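Local coordinates for rifamycin polyketide synthase (Amycolatopsis mediterranei, PDB 4LN9), which probably removes water from the beta-hydroxyacyl polyketide intermediate in the terminal module of the rifamycin polyketide synthase, at residues E214-A220 and S278-V284; T197-V201 and H235-A241; L83-A87 and L99-I104; D290-L294 and T306-G312. One frame throughout, in Å; residues are numbered along the deposited sequence.

Contact 1: residues E214-A220 and S278-V284; sequences ETFAEIA and SVLRVRV
From Thr-215 opposite Val-284 to Ala-220 opposite Val-279, two neighbouring antiparallel strands of the double hotdog fold run in unbroken register, their axes 4.7 Å apart at closest approach and 165° between directions. Three hydrogen-bonded pairs alternate with three non-hydrogen-bonded ones, giving six backbone bonds, the longest being the 3.2 Å from Ala-217 N to Val-282 O. The face bearing Thr-215, Ala-217 and Ile-219 is largely apolar. There Val-282 serves two neighbours: its CG2 touches Ala-217 CB at 3.6 Å, while its CG1 meets Ile-219 CG1 at 3.8 Å, the side chains crossing at about a right angle. Ile-219, Leu-280 and Val-284 from this face rest on helix 236-251. The opposite face is more polar: Arg-281 pairs with Glu-299, and Glu-218 with Trp-170. With CG anti to the backbone N (chi1 172°) and the chain extended, Arg-283 runs alongside Phe-216, Arg-283 CG lying 3.5 Å from Phe-216 CE1. Glu-214 closes the end of this row, its OE1 bound to Arg-207 and its OE2 gripped side-on in the guanidinium plane by Arg-283 NE (2.7 Å, on the anti lone pair) and NH2 (3.0 Å).

Contact 2: residues T197-V201 and H235-A241; sequences TFRAV and HPALLDA
His-235 ND1 accepts the backbone N-H of Ala-237 over 2.8 Å, nearly in the plane of the imidazole ring, so the histidine caps the start of helix 236-251 as its N-cap residue. The bond restrains the rotation of the ring, whose CE1 meets Thr-197 CG2 at 3.8 Å across the contact. No hydrogen bond joins the two segments, and the contact is made by packing. Its centre is a CH-pi contact: CB of Ala-237 stands over the middle of the Phe-198 ring, 3.8 Å from the centroid and only 5° off the ring normal. Asp-240, one helical turn on, comes to the rim of the same ring, its CG near the ring plane and its carboxylate turned 77° from it; OD2 is bonded to His-244. Small side chains allow a close approach farther along, where Ala-200 CB meets Ala-241 CB at 3.7 Å and Val-201 CG2 lies 3.6 Å from Ala-241 O. Burial has a price: Thr-197 O, 3.5 Å from Ala-237 CB, has no hydrogen-bond partner in the model, whereas Thr-197 OG1 bonds to Asp-69. Phe-198 ends a GYGYGPTF sequence and Asp-240 begins a D-x-x-x-H sequence, both resembling signatures of polyketide dehydratases, and Phe-198 also meets His-70, consistent with a place beside the active site. The loop itself connects strand 192-194 to strand 201-207 and packs on helix 236-251, with Ala-200 and Val-201 touching Ile-219 of strand 214-220, while Thr-81 of helix 80-93 bonds to Pro-236 O.

Contact 3: residues L83-A87 and L99-I104; sequences LVELA and LDELVI
Leu-102 points from its strand at the helical turn formed by Leu-83, Val-84 and Ala-87, and its side chain can be followed to the helix. The CB and CG atoms form the arm and make no close contact with the helix segment themselves; CG stands anti to the backbone N (chi1 -166°), which places CD2 against the helix. This one methyl makes the touch. It lies 4.1 Å from Val-84 CA, 4.2 Å from both Val-84 CG2 and Leu-83 O, and 4.3 Å from Ala-87 CB, so it rests against the helix backbone as much as against its side chains. Around this methyl the remaining contacts are apolar. Leu-99 splits its branches, CD2 meeting Val-84 CG1 at 3.9 Å and CD1 facing Ala-87 CB. At the other end, the tips of Leu-83 and Ile-104 touch through their CD1 methyls, also at 3.9 Å. Leu-99 and Leu-102 both face the helix although three residues apart, because a classic beta bulge puts Asp-100 and Glu-101 together opposite Val-152. Trp-267 and Leu-270 of strand 263-272 add further cover to Val-84, while Leu-102 also touches Ala-149 and Val-133. Helix and strand axes pass 10.2 Å apart, with 138° between their directions, and no hydrogen bond links them. A central helix packed by aliphatic side chains against an antiparallel sheet is the hotdog arrangement, here in one half of the double hotdog.

Contact 4: residues D290-L294 and T306-G312; sequences DSLSL and TLDSLVG
Leu-292 and Leu-310, then Leu-294 and Leu-307, are the hydrogen-bonded pairs of an antiparallel beta hairpin, and each exchanges two backbone bonds. The shorter member of each set measures 2.8 Å, from Leu-310 N to Leu-292 O and from Leu-307 N to Leu-294 O. Between the pairs the register across the hairpin slips by one residue, a beta bulge; on the other side, Asp-308 and Ser-309 both face Asn-268 of strand 263-272 in a classic beta bulge. Weaker C-H contacts supplement these bonds: Ser-291 CA approaches Leu-310 O at 3.2 Å, and Ser-309 CA approaches Leu-292 O at 3.3 Å. At the bulge Ser-293 CB sits 3.4 Å from both Leu-307 O and Asp-308 O. The apolar contact is between CB of Leu-294 and CB of Leu-307, 3.9 Å apart; with Leu-292 and Leu-310 these leucines share a face, from which Leu-294 and Leu-310 reach helix 236-251. One water links two of the serines. It lies 2.8 Å from Ser-291 OG and donates to Ser-309 OG at 2.7 Å, bridging the strands on the face opposite the leucines. With chi1 at 62°, Ser-291 OG can meet both this water and Glu-288 N. The chemistry is therefore two-sided, leucines on one face and a water shared by Ser-291 and Ser-309 on the other, while backbone bonds hold the hairpin together.

Contacts 2 and 3 are buried, contacts 1 and 4 only partly so, and the chemistry follows. Each of the latter joins strand to strand by backbone hydrogen bonds, with one apolar and one more polar face; contact 1 adds a salt bridge, contact 4 a bulge and a bridging water. The buried pair have no hydrogen bond across them: contact 3 is purely aliphatic, contact 2 centres on an aromatic ring. Segment 235-241 ties the set together, since Leu-239 touches Val-84 of contact 3 and Leu-294 of contact 4, while Ala-241 packs on Ile-219 of contact 1. Contacts 1 and 4 meet where neighbouring strands 279-285 and 291-297 touch, Val-284 packing on Leu-292 and Leu-294, whereas contact 3 serves the other hotdog's helix.

Contact 1: residues E214-A220 and S278-V284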
loop_
_atom_site.group_PDB
_atom_site.type_symbol
_atom_site.label_atom_id
_atom_site.label_comp_id
_atom_site.label_asym_id
_atom_site.label_seq_id
_atom_site.Cartn_x
_atom_site.Cartn_y
_atom_site.Cartn_z
ATOM N N GLU A 214 32.410 -23.938 18.479
ATOM C CA GLU A 214 31.296 -23.177 19.049
ATOM C C GLU A 214 31.789 -21.815 19.522
ATOM O O GLU A 214 32.817 -21.719 20.190
ATOM C CB GLU A 214 30.699 -23.927 20.243
ATOM C CG GLU A 214 30.200 -25.328 19.935
ATOM C CD GLU A 214 29.801 -26.085 21.188
ATOM O OE1 GLU A 214 30.705 -26.551 21.911
ATOM O OE2 GLU A 214 28.586 -26.198 21.458
ATOM N N THR A 215 31.011 -20.773 19.241
ATOM C CA THR A 215 31.255 -19.452 19.812
ATOM C C THR A 215 30.125 -19.069 20.764
ATOM O O THR A 215 28.952 -19.099 20.391
ATOM C CB THR A 215 31.364 -18.380 18.711
ATOM O OG1 THR A 215 32.429 -18.717 17.813
ATOM C CG2 THR A 215 31.631 -17.010 19.318
ATOM N N PHE A 216 30.484 -18.730 21.999
ATOM C CA PHE A 216 29.517 -18.263 22.987
ATOM C C PHE A 216 29.738 -16.779 23.264
ATOM O O PHE A 216 30.872 -16.303 23.235
ATOM C CB PHE A 216 29.666 -19.066 24.283
ATOM C CG PHE A 216 29.462 -20.543 24.103
ATOM C CD1 PHE A 216 28.194 -21.056 23.884
ATOM C CD2 PHE A 216 30.546 -21.406 24.046
ATOM C CE1 PHE A 216 28.003 -22.409 23.677
ATOM C CE2 PHE A 216 30.359 -22.764 23.866
ATOM C CZ PHE A 216 29.088 -23.263 23.656
ATOM N N ALA A 217 28.657 -16.031 23.453
ATOM C CA ALA A 217 28.792 -14.602 23.705
ATOM C C ALA A 217 27.662 -14.050 24.555
ATOM O O ALA A 217 26.549 -14.578 24.553
ATOM C CB ALA A 217 28.903 -13.834 22.397
ATOM N N GLU A 218 27.976 -13.014 25.328
ATOM C CA GLU A 218 26.948 -12.158 25.891
ATOM C C GLU A 218 26.838 -10.884 25.075
ATOM O O GLU A 218 27.843 -10.269 24.713
ATOM C CB GLU A 218 27.246 -11.842 27.360
ATOM C CG GLU A 218 27.212 -13.069 28.264
ATOM C CD GLU A 218 27.349 -12.738 29.740
ATOM O OE1 GLU A 218 26.946 -11.626 30.152
ATOM O OE2 GLU A 218 27.732 -13.645 30.511
ATOM N N ILE A 219 25.607 -10.563 24.692
ATOM C CA ILE A 219 25.334 -9.414 23.848
ATOM C C ILE A 219 24.401 -8.490 24.614
ATOM O O ILE A 219 23.449 -8.949 25.243
ATOM C CB ILE A 219 24.621 -9.838 22.548
ATOM C CG1 ILE A 219 25.282 -11.083 21.950
ATOM C CG2 ILE A 219 24.595 -8.690 21.550
ATOM C CD1 ILE A 219 26.683 -10.844 21.430
ATOM N N ALA A 220 24.759 -7.213 24.683
ATOM C CA ALA A 220 23.896 -6.222 25.308
ATOM C C ALA A 220 23.979 -4.907 24.546
ATOM O O ALA A 220 25.071 -4.405 24.280
ATOM C CB ALA A 220 24.291 -6.019 26.763
ATOM N N SER A 278 16.851 -7.052 24.806
ATOM C CA SER A 278 18.000 -6.150 24.694
ATOM C C SER A 278 19.317 -6.763 25.170
ATOM O O SER A 278 20.387 -6.198 24.950
ATOM C CB SER A 278 17.737 -4.823 25.412
ATOM O OG SER A 278 17.297 -5.037 26.741
ATOM N N VAL A 279 19.242 -7.960 25.738
ATOM C CA VAL A 279 20.427 -8.642 26.244
ATOM C C VAL A 279 20.286 -10.135 25.955
ATOM O O VAL A 279 19.183 -10.672 26.039
ATOM C CB VAL A 279 20.559 -8.436 27.766
ATOM C CG1 VAL A 279 20.790 -6.966 28.083
ATOM C CG2 VAL A 279 19.311 -8.945 28.475
ATOM N N LEU A 280 21.328 -10.747 25.401
ATOM C CA LEU A 280 21.235 -12.150 24.996
ATOM C C LEU A 280 22.421 -12.955 25.511
ATOM O O LEU A 280 23.528 -12.430 25.622
ATOM C CB LEU A 280 21.169 -12.271 23.473
ATOM C CG LEU A 280 19.991 -11.660 22.711
ATOM C CD1 LEU A 280 20.204 -11.866 21.215
ATOM C CD2 LEU A 280 18.665 -12.262 23.156
ATOM N N ARG A 281 22.207 -14.248 25.728
ATOM C CA ARG A 281 23.281 -15.232 25.668
ATOM C C ARG A 281 23.131 -16.040 24.387
ATOM O O ARG A 281 22.027 -16.459 24.042
ATOM C CB ARG A 281 23.198 -16.179 26.867
ATOM C CG ARG A 281 23.305 -15.505 28.225
ATOM C CD ARG A 281 23.172 -16.533 29.339
ATOM N NE ARG A 281 22.858 -15.909 30.621
ATOM C CZ ARG A 281 22.679 -16.572 31.760
ATOM N NH1 ARG A 281 22.736 -17.899 31.781
ATOM N NH2 ARG A 281 22.396 -15.907 32.872
ATOM N N VAL A 282 24.229 -16.207 23.658
ATOM C CA VAL A 282 24.175 -16.792 22.323
ATOM C C VAL A 282 25.174 -17.936 22.151
ATOM O O VAL A 282 26.240 -17.940 22.770
ATOM C CB VAL A 282 24.403 -15.729 21.228
ATOM C CG1 VAL A 282 23.565 -14.491 21.508
ATOM C CG2 VAL A 282 25.877 -15.369 21.139
ATOM N N ARG A 283 24.747 -18.977 21.436
ATOM C CA ARG A 283 25.662 -19.991 20.907
ATOM C C ARG A 283 25.640 -19.974 19.382
ATOM O O ARG A 283 24.581 -20.104 18.769
ATOM C CB ARG A 283 25.278 -21.390 21.409
ATOM C CG ARG A 283 26.068 -22.518 20.756
ATOM C CD ARG A 283 25.534 -23.886 21.155
ATOM N NE ARG A 283 26.330 -24.979 20.599
ATOM C CZ ARG A 283 26.072 -25.578 19.439
ATOM N NH1 ARG A 283 25.056 -25.168 18.693
ATOM N NH2 ARG A 283 26.820 -26.595 19.032
ATOM N N VAL A 284 26.810 -19.795 18.776
ATOM C CA VAL A 284 26.925 -19.833 17.323
ATOM C C VAL A 284 27.804 -20.998 16.877
ATOM O O VAL A 284 28.896 -21.197 17.409
ATOM C CB VAL A 284 27.486 -18.510 16.761
ATOM C CG1 VAL A 284 27.635 -18.596 15.250
ATOM C CG2 VAL A 284 26.578 -17.349 17.140
HETATM O O HOH W 1 31.525 -20.656 15.825
#

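Contact 2: residues T197-V201 and H235-A241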
loop_
_atom_site.group_PDB
_atom_site.type_symbol
_atom_site.label_atom_id
_atom_site.label_comp_id
_atom_site.label_asym_id
_atom_site.label_seq_id
_atom_site.Cartn_x
_atom_site.Cartn_y
_atom_site.Cartn_z
ATOM N N THR A 197 25.873 1.729 18.463
ATOM C CA THR A 197 24.665 0.910 18.504
ATOM C C THR A 197 24.973 -0.568 18.268
ATOM O O THR A 197 24.379 -1.440 18.902
ATOM C CB THR A 197 23.607 1.383 17.490
ATOM O OG1 THR A 197 23.310 2.765 17.720
ATOM C CG2 THR A 197 22.330 0.568 17.637
ATOM N N PHE A 198 25.954 -0.842 17.413
ATOM C CA PHE A 198 26.225 -2.215 17.003
ATOM C C PHE A 198 27.343 -2.866 17.802
ATOM O O PHE A 198 27.569 -4.070 17.688
ATOM C CB PHE A 198 26.537 -2.293 15.509
ATOM C CG PHE A 198 25.329 -2.156 14.633
ATOM C CD1 PHE A 198 24.786 -3.260 13.995
ATOM C CD2 PHE A 198 24.687 -0.936 14.514
ATOM C CE1 PHE A 198 23.658 -3.135 13.206
ATOM C CE2 PHE A 198 23.565 -0.801 13.720
ATOM C CZ PHE A 198 23.037 -1.907 13.082
ATOM N N ARG A 199 28.089 -2.069 18.559
ATOM C CA ARG A 199 29.162 -2.626 19.370
ATOM C C ARG A 199 28.617 -3.244 20.655
ATOM O O ARG A 199 28.726 -2.658 21.732
ATOM C CB ARG A 199 30.242 -1.578 19.649
ATOM C CG ARG A 199 31.061 -1.223 18.414
ATOM C CD ARG A 199 32.321 -0.445 18.760
ATOM N NE ARG A 199 32.017 0.784 19.487
ATOM C CZ ARG A 199 31.972 1.993 18.933
ATOM N NH1 ARG A 199 32.241 2.149 17.643
ATOM N NH2 ARG A 199 31.641 3.045 19.669
ATOM N N ALA A 200 27.911 -4.362 20.509
ATOM C CA ALA A 200 27.109 -4.906 21.598
ATOM C C ALA A 200 27.682 -6.211 22.145
ATOM O O ALA A 200 27.116 -6.804 23.062
ATOM C CB ALA A 200 25.668 -5.100 21.154
ATOM N N VAL A 201 28.767 -6.689 21.548
ATOM C CA VAL A 201 29.408 -7.903 22.034
ATOM C C VAL A 201 30.178 -7.619 23.321
ATOM O O VAL A 201 31.100 -6.803 23.332
ATOM C CB VAL A 201 30.361 -8.503 20.984
ATOM C CG1 VAL A 201 31.054 -9.735 21.546
ATOM C CG2 VAL A 201 29.594 -8.854 19.717
ATOM N N HIS A 235 15.882 -6.142 17.808
ATOM C CA HIS A 235 16.666 -5.019 17.298
ATOM C C HIS A 235 17.763 -5.499 16.379
ATOM O O HIS A 235 18.459 -6.468 16.700
ATOM C CB HIS A 235 17.234 -4.180 18.444
ATOM C CG HIS A 235 17.858 -2.876 17.996
ATOM N ND1 HIS A 235 18.863 -2.828 17.104
ATOM C CD2 HIS A 235 17.595 -1.557 18.362
ATOM C CE1 HIS A 235 19.215 -1.547 16.891
ATOM N NE2 HIS A 235 18.457 -0.772 17.684
ATOM N N PRO A 236 17.786 -4.982 15.138
ATOM C CA PRO A 236 18.741 -5.486 14.157
ATOM C C PRO A 236 20.183 -5.454 14.664
ATOM O O PRO A 236 21.000 -6.266 14.236
ATOM C CB PRO A 236 18.567 -4.527 12.980
ATOM C CG PRO A 236 17.140 -4.104 13.067
ATOM C CD PRO A 236 16.805 -4.061 14.535
ATOM N N ALA A 237 20.492 -4.523 15.561
ATOM C CA ALA A 237 21.831 -4.450 16.136
ATOM C C ALA A 237 22.094 -5.582 17.131
ATOM O O ALA A 237 23.198 -6.126 17.180
ATOM C CB ALA A 237 22.069 -3.092 16.786
ATOM N N LEU A 238 21.060 -5.985 17.865
ATOM C CA LEU A 238 21.162 -7.143 18.753
ATOM C C LEU A 238 21.407 -8.438 17.976
ATOM O O LEU A 238 22.335 -9.187 18.284
ATOM C CB LEU A 238 19.919 -7.272 19.639
ATOM C CG LEU A 238 20.050 -8.147 20.891
ATOM C CD1 LEU A 238 21.117 -7.599 21.827
ATOM C CD2 LEU A 238 18.714 -8.267 21.609
ATOM N N LEU A 239 20.648 -8.642 16.903
ATOM C CA LEU A 239 20.829 -9.822 16.068
ATOM C C LEU A 239 22.156 -9.785 15.312
ATOM O O LEU A 239 22.853 -10.795 15.222
ATOM C CB LEU A 239 19.661 -9.998 15.095
ATOM C CG LEU A 239 19.670 -11.299 14.286
ATOM C CD1 LEU A 239 19.760 -12.502 15.214
ATOM C CD2 LEU A 239 18.443 -11.393 13.392
ATOM N N ASP A 240 22.539 -8.604 14.831
ATOM C CA ASP A 240 23.816 -8.463 14.140
ATOM C C ASP A 240 24.991 -8.799 15.051
ATOM O O ASP A 240 25.935 -9.469 14.633
ATOM C CB ASP A 240 23.989 -7.059 13.557
ATOM C CG ASP A 240 25.174 -6.966 12.611
ATOM O OD1 ASP A 240 25.004 -7.277 11.413
ATOM O OD2 ASP A 240 26.286 -6.634 13.076
ATOM N N ALA A 241 24.974 -8.258 16.265
ATOM C CA ALA A 241 26.047 -8.518 17.219
ATOM C C ALA A 241 26.081 -9.991 17.612
ATOM O O ALA A 241 27.153 -10.569 17.791
ATOM C CB ALA A 241 25.889 -7.642 18.452
#

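Contact 3: residues L83-A87 and L99-I104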
loop_
_atom_site.group_PDB
_atom_site.type_symbol
_atom_site.label_atom_id
_atom_site.label_comp_id
_atom_site.label_asym_id
_atom_site.label_seq_id
_atom_site.Cartn_x
_atom_site.Cartn_y
_atom_site.Cartn_z
ATOM N N LEU A 83 16.794 -6.307 7.436
ATOM C CA LEU A 83 15.922 -6.889 6.425
ATOM C C LEU A 83 15.177 -8.105 6.970
ATOM O O LEU A 83 13.973 -8.256 6.754
ATOM C CB LEU A 83 16.735 -7.271 5.185
ATOM C CG LEU A 83 17.411 -6.080 4.504
ATOM C CD1 LEU A 83 18.075 -6.500 3.201
ATOM C CD2 LEU A 83 16.399 -4.968 4.264
ATOM N N VAL A 84 15.884 -8.929 7.737
ATOM C CA VAL A 84 15.275 -10.056 8.439
ATOM C C VAL A 84 14.141 -9.605 9.359
ATOM O O VAL A 84 13.058 -10.192 9.354
ATOM C CB VAL A 84 16.317 -10.844 9.260
ATOM C CG1 VAL A 84 15.631 -11.835 10.189
ATOM C CG2 VAL A 84 17.289 -11.560 8.334
ATOM N N GLU A 85 14.380 -8.537 10.116
ATOM C CA GLU A 85 13.372 -8.010 11.037
ATOM C C GLU A 85 12.143 -7.503 10.284
ATOM O O GLU A 85 11.009 -7.723 10.707
ATOM C CB GLU A 85 13.958 -6.899 11.921
ATOM C CG GLU A 85 12.923 -5.953 12.528
ATOM C CD GLU A 85 12.208 -6.535 13.739
ATOM O OE1 GLU A 85 12.597 -7.632 14.195
ATOM O OE2 GLU A 85 11.249 -5.900 14.230
ATOM N N LEU A 86 12.377 -6.800 9.182
ATOM C CA LEU A 86 11.288 -6.332 8.337
ATOM C C LEU A 86 10.458 -7.506 7.832
ATOM O O LEU A 86 9.228 -7.461 7.849
ATOM C CB LEU A 86 11.837 -5.526 7.160
ATOM C CG LEU A 86 12.637 -4.283 7.551
ATOM C CD1 LEU A 86 13.130 -3.542 6.317
ATOM C CD2 LEU A 86 11.808 -3.368 8.440
ATOM N N ALA A 87 11.141 -8.540 7.352
ATOM C CA ALA A 87 10.474 -9.700 6.772
ATOM C C ALA A 87 9.626 -10.402 7.821
ATOM O O ALA A 87 8.463 -10.720 7.580
ATOM C CB ALA A 87 11.495 -10.663 6.184
ATOM N N LEU A 99 10.517 -17.412 9.154
ATOM C CA LEU A 99 11.302 -17.085 7.969
ATOM C C LEU A 99 11.968 -18.332 7.391
ATOM O O LEU A 99 13.063 -18.718 7.800
ATOM C CB LEU A 99 12.339 -15.995 8.278
ATOM C CG LEU A 99 13.070 -15.361 7.086
ATOM C CD1 LEU A 99 12.085 -14.896 6.023
ATOM C CD2 LEU A 99 13.956 -14.210 7.541
ATOM N N ASP A 100 11.249 -18.994 6.486
ATOM C CA ASP A 100 11.698 -20.238 5.863
ATOM C C ASP A 100 12.997 -19.984 5.105
ATOM O O ASP A 100 13.985 -20.697 5.284
ATOM C CB ASP A 100 10.616 -20.736 4.895
ATOM C CG ASP A 100 10.729 -22.221 4.587
ATOM O OD1 ASP A 100 11.611 -22.895 5.164
ATOM O OD2 ASP A 100 9.921 -22.718 3.769
ATOM N N GLU A 101 13.016 -18.894 4.344
ATOM C CA GLU A 101 14.174 -18.541 3.533
ATOM C C GLU A 101 14.174 -17.047 3.213
ATOM O O GLU A 101 13.117 -16.440 3.033
ATOM C CB GLU A 101 14.181 -19.365 2.241
ATOM C CG GLU A 101 15.393 -19.138 1.351
ATOM C CD GLU A 101 15.466 -20.132 0.207
ATOM O OE1 GLU A 101 14.468 -20.848 -0.026
ATOM O OE2 GLU A 101 16.531 -20.219 -0.440
ATOM N N LEU A 102 15.354 -16.436 3.262
ATOM C CA LEU A 102 15.527 -15.078 2.758
ATOM C C LEU A 102 16.879 -14.932 2.078
ATOM O O LEU A 102 17.913 -15.275 2.654
ATOM C CB LEU A 102 15.391 -14.055 3.890
ATOM C CG LEU A 102 15.229 -12.593 3.463
ATOM C CD1 LEU A 102 13.906 -12.386 2.744
ATOM C CD2 LEU A 102 15.346 -11.658 4.659
ATOM N N VAL A 103 16.859 -14.533 0.811
ATOM C CA VAL A 103 18.096 -14.296 0.080
ATOM C C VAL A 103 18.351 -12.802 -0.078
ATOM O O VAL A 103 17.461 -12.055 -0.487
ATOM C CB VAL A 103 18.072 -14.963 -1.308
ATOM C CG1 VAL A 103 19.316 -14.588 -2.099
ATOM C CG2 VAL A 103 17.958 -16.474 -1.167
ATOM N N ILE A 104 19.523 -12.352 0.361
ATOM C CA ILE A 104 19.886 -10.945 0.227
ATOM C C ILE A 104 20.541 -10.683 -1.126
ATOM O O ILE A 104 21.519 -11.335 -1.488
ATOM C CB ILE A 104 20.833 -10.486 1.353
ATOM C CG1 ILE A 104 20.327 -10.979 2.711
ATOM C CG2 ILE A 104 20.962 -8.969 1.354
ATOM C CD1 ILE A 104 19.103 -10.242 3.212
#

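Contact 4: residues D290-L294 and T306-G312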
loop_
_atom_site.group_PDB
_atom_site.type_symbol
_atom_site.label_atom_id
_atom_site.label_comp_id
_atom_site.label_asym_id
_atom_site.label_seq_id
_atom_site.Cartn_x
_atom_site.Cartn_y
_atom_site.Cartn_z
ATOM N N ASP A 290 30.757 -23.254 5.430
ATOM C CA ASP A 290 30.512 -21.897 4.959
ATOM C C ASP A 290 29.298 -21.274 5.638
ATOM O O ASP A 290 28.796 -20.243 5.192
ATOM C CB ASP A 290 30.322 -21.882 3.442
ATOM C CG ASP A 290 29.058 -22.598 3.007
ATOM O OD1 ASP A 290 28.574 -23.464 3.766
ATOM O OD2 ASP A 290 28.549 -22.296 1.907
ATOM N N SER A 291 28.800 -21.920 6.688
ATOM C CA SER A 291 27.535 -21.504 7.291
ATOM C C SER A 291 27.554 -21.389 8.816
ATOM O O SER A 291 28.408 -21.968 9.489
ATOM C CB SER A 291 26.385 -22.402 6.830
ATOM O OG SER A 291 26.590 -23.745 7.230
ATOM N N LEU A 292 26.563 -20.675 9.346
ATOM C CA LEU A 292 26.386 -20.502 10.788
ATOM C C LEU A 292 24.984 -20.941 11.213
ATOM O O LEU A 292 24.022 -20.768 10.465
ATOM C CB LEU A 292 26.583 -19.035 11.172
ATOM C CG LEU A 292 27.969 -18.427 10.968
ATOM C CD1 LEU A 292 27.944 -16.957 11.361
ATOM C CD2 LEU A 292 29.008 -19.183 11.781
ATOM N N SER A 293 24.856 -21.407 12.451
ATOM C CA SER A 293 23.551 -21.526 13.095
ATOM C C SER A 293 23.584 -20.755 14.406
ATOM O O SER A 293 24.658 -20.476 14.933
ATOM C CB SER A 293 23.226 -22.998 13.365
ATOM O OG SER A 293 24.141 -23.557 14.291
ATOM N N LEU A 294 22.422 -20.310 14.871
ATOM C CA LEU A 294 22.364 -19.472 16.060
ATOM C C LEU A 294 21.207 -19.896 16.957
ATOM O O LEU A 294 20.135 -20.262 16.473
ATOM C CB LEU A 294 22.228 -17.995 15.674
ATOM C CG LEU A 294 21.859 -17.007 16.784
ATOM C CD1 LEU A 294 23.020 -16.820 17.749
ATOM C CD2 LEU A 294 21.432 -15.669 16.197
ATOM N N THR A 306 16.101 -18.424 17.028
ATOM C CA THR A 306 16.854 -19.543 16.479
ATOM C C THR A 306 17.046 -19.375 14.982
ATOM O O THR A 306 16.175 -18.852 14.288
ATOM C CB THR A 306 16.171 -20.896 16.755
ATOM O OG1 THR A 306 14.823 -20.862 16.271
ATOM C CG2 THR A 306 16.163 -21.198 18.247
ATOM N N LEU A 307 18.210 -19.790 14.500
ATOM C CA LEU A 307 18.540 -19.678 13.089
ATOM C C LEU A 307 19.161 -20.987 12.613
ATOM O O LEU A 307 20.187 -21.418 13.141
ATOM C CB LEU A 307 19.521 -18.524 12.878
ATOM C CG LEU A 307 20.136 -18.387 11.486
ATOM C CD1 LEU A 307 19.041 -18.311 10.434
ATOM C CD2 LEU A 307 21.032 -17.158 11.422
ATOM N N ASP A 308 18.485 -21.670 11.690
ATOM C CA ASP A 308 18.958 -22.969 11.214
ATOM C C ASP A 308 20.264 -22.820 10.440
ATOM O O ASP A 308 21.220 -23.562 10.668
ATOM C CB ASP A 308 17.904 -23.650 10.331
ATOM C CG ASP A 308 16.715 -24.162 11.125
ATOM O OD1 ASP A 308 16.817 -24.247 12.367
ATOM O OD2 ASP A 308 15.684 -24.495 10.503
ATOM N N SER A 309 20.314 -21.823 9.562
ATOM C CA SER A 309 21.433 -21.671 8.639
ATOM C C SER A 309 21.553 -20.235 8.127
ATOM O O SER A 309 20.565 -19.631 7.710
ATOM C CB SER A 309 21.288 -22.645 7.466
ATOM O OG SER A 309 22.366 -22.513 6.556
ATOM N N LEU A 310 22.763 -19.687 8.192
ATOM C CA LEU A 310 23.113 -18.493 7.426
ATOM C C LEU A 310 24.372 -18.723 6.592
ATOM O O LEU A 310 25.421 -19.086 7.123
ATOM C CB LEU A 310 23.313 -17.296 8.361
ATOM C CG LEU A 310 23.865 -16.008 7.742
ATOM C CD1 LEU A 310 22.860 -15.399 6.776
ATOM C CD2 LEU A 310 24.246 -15.010 8.825
ATOM N N VAL A 311 24.240 -18.584 5.275
ATOM C CA VAL A 311 25.387 -18.635 4.370
ATOM C C VAL A 311 25.789 -17.225 3.926
ATOM O O VAL A 311 24.933 -16.360 3.749
ATOM C CB VAL A 311 25.081 -19.496 3.127
ATOM C CG1 VAL A 311 26.138 -19.279 2.053
ATOM C CG2 VAL A 311 24.994 -20.968 3.508
ATOM N N GLY A 312 27.093 -16.978 3.824
ATOM C CA GLY A 312 27.600 -15.642 3.505
ATOM C C GLY A 312 28.297 -15.567 2.157
ATOM O O GLY A 312 28.579 -16.595 1.541
HETATM O O HOH W 2 24.091 -24.615 6.228
#